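Local structure of tetraacyldisaccharide 4'-kinase (Aquifex aeolicus, 4EHX) at residues G50-V55 and Y102-L107. The protein probably transfers the gamma-phosphate of ATP to the 4'-position of a tetraacyldisaccharide 1-phosphate, forming lipid IVA in lipid A biosynthesis. Residues are numbered along the deposited sequence; the frame is centred on the assembly and turned at random.
Sequences GKTSFV and YLMAKL
Met-104 does most of the touching between the P-loop helix 51-61 and helix 99-107, reaching Val-55 with its sulfur and, with its methyl, Lys-51 and, at slightly longer range, Thr-52. The local axes run 10.9 Å apart at -37°, a separation that suits a long, flexible thioether. Met-104 CG lies anti to the backbone N (chi1 -167°), and bends at the next two torsions turn the sulfur and then the methyl toward helix 51-61. There Met-104 SD packs 3.7 Å from Val-55 CG1, the two side chains crossing at about a right angle; the beta-branched valine offers a compact apolar surface to the polarisable sulfur. The terminal methyl, Met-104 CE, comes within 4.1 Å of Lys-51 NZ, a contact of van der Waals kind. One turn later Leu-107 sends a single branch across: its CD1 meets Thr-52 CG2 at 3.7 Å. Threonine suits a place between apolar packing and the predicted nucleotide site, since it carries a methyl and a hydroxyl on one carbon: CG2 is turned to the leucine, while OG1 sits beside the backbone N. Asp-138 touches Lys-51, Val-55 and Met-104, so the contact rests on strand 134-138. No hydrogen bond links the two segments; what passes between them is van der Waals contact, mostly apolar, and the polar groups of Lys-51 and Thr-52, predicted ATP-binding residues, form no hydrogen bond with 102-107, consistent with a role in nucleotide binding.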
# COMPACT_ATOMS: atom_id res chain seq x y z
N GLY A 50 -5.86 0.51 1.87
CA GLY A 50 -5.44 -0.33 2.97
C GLY A 50 -4.36 -1.28 2.50
O GLY A 50 -3.87 -2.12 3.26
N LYS A 51 -3.97 -1.15 1.24
CA LYS A 51 -2.96 -2.05 0.68
C LYS A 51 -1.63 -1.93 1.43
O LYS A 51 -0.98 -2.94 1.70
CB LYS A 51 -2.75 -1.77 -0.81
CG LYS A 51 -1.65 -2.60 -1.42
CD LYS A 51 -0.76 -1.75 -2.31
CE LYS A 51 0.06 -0.76 -1.49
NZ LYS A 51 0.85 0.14 -2.36
N THR A 52 -1.22 -0.71 1.73
CA THR A 52 0.05 -0.49 2.44
C THR A 52 0.00 -1.17 3.81
O THR A 52 0.92 -1.93 4.17
CB THR A 52 0.38 1.01 2.59
OG1 THR A 52 0.43 1.60 1.29
CG2 THR A 52 1.73 1.20 3.26
N SER A 53 -1.06 -0.92 4.57
CA SER A 53 -1.22 -1.58 5.87
C SER A 53 -1.22 -3.10 5.74
O SER A 53 -0.62 -3.80 6.57
CB SER A 53 -2.51 -1.13 6.57
OG SER A 53 -2.45 0.23 6.92
N PHE A 54 -1.88 -3.62 4.72
CA PHE A 54 -1.94 -5.06 4.58
C PHE A 54 -0.57 -5.65 4.24
O PHE A 54 -0.22 -6.72 4.71
CB PHE A 54 -2.99 -5.52 3.55
CG PHE A 54 -3.18 -7.00 3.55
CD1 PHE A 54 -3.97 -7.61 4.53
CD2 PHE A 54 -2.53 -7.79 2.62
CE1 PHE A 54 -4.12 -8.99 4.57
CE2 PHE A 54 -2.67 -9.16 2.67
CZ PHE A 54 -3.47 -9.77 3.63
N VAL A 55 0.19 -4.96 3.39
CA VAL A 55 1.54 -5.43 3.08
C VAL A 55 2.39 -5.55 4.35
O VAL A 55 3.08 -6.55 4.56
CB VAL A 55 2.25 -4.54 2.01
CG1 VAL A 55 3.69 -4.95 1.86
CG2 VAL A 55 1.50 -4.65 0.67
N TYR A 102 9.97 3.94 -1.37
CA TYR A 102 10.75 4.45 -0.24
C TYR A 102 9.93 4.37 1.05
O TYR A 102 10.41 3.89 2.08
CB TYR A 102 11.25 5.89 -0.48
CG TYR A 102 12.17 6.39 0.62
CD1 TYR A 102 11.66 6.91 1.80
CD2 TYR A 102 13.56 6.30 0.48
CE1 TYR A 102 12.51 7.36 2.82
CE2 TYR A 102 14.41 6.74 1.49
CZ TYR A 102 13.88 7.27 2.65
OH TYR A 102 14.72 7.70 3.65
N LEU A 103 8.69 4.84 1.00
CA LEU A 103 7.82 4.74 2.16
C LEU A 103 7.64 3.29 2.60
O LEU A 103 7.74 2.97 3.79
CB LEU A 103 6.46 5.38 1.86
CG LEU A 103 5.39 5.23 2.95
CD1 LEU A 103 5.88 5.74 4.32
CD2 LEU A 103 4.10 5.94 2.53
N MET A 104 7.36 2.40 1.65
CA MET A 104 7.23 0.98 1.97
C MET A 104 8.48 0.47 2.70
O MET A 104 8.39 -0.23 3.70
CB MET A 104 7.01 0.16 0.69
CG MET A 104 6.56 -1.29 0.91
SD MET A 104 4.78 -1.42 1.22
CE MET A 104 4.15 -0.21 0.07
N ALA A 105 9.65 0.83 2.18
CA ALA A 105 10.90 0.41 2.83
C ALA A 105 11.05 0.95 4.25
O ALA A 105 11.52 0.25 5.16
CB ALA A 105 12.10 0.81 1.96
N LYS A 106 10.64 2.20 4.47
CA LYS A 106 10.75 2.75 5.82
C LYS A 106 9.76 2.06 6.75
O LYS A 106 10.02 1.90 7.94
CB LYS A 106 10.53 4.27 5.82
CG LYS A 106 11.59 5.08 5.08
CD LYS A 106 13.02 4.84 5.60
CE LYS A 106 13.20 5.28 7.03
NZ LYS A 106 14.64 5.65 7.35
N LEU A 107 8.62 1.64 6.21
CA LEU A 107 7.63 0.94 7.03
C LEU A 107 7.95 -0.53 7.29
O LEU A 107 7.29 -1.16 8.12
CB LEU A 107 6.23 1.07 6.42
CG LEU A 107 5.64 2.48 6.33
CD1 LEU A 107 4.44 2.47 5.39
CD2 LEU A 107 5.29 2.98 7.74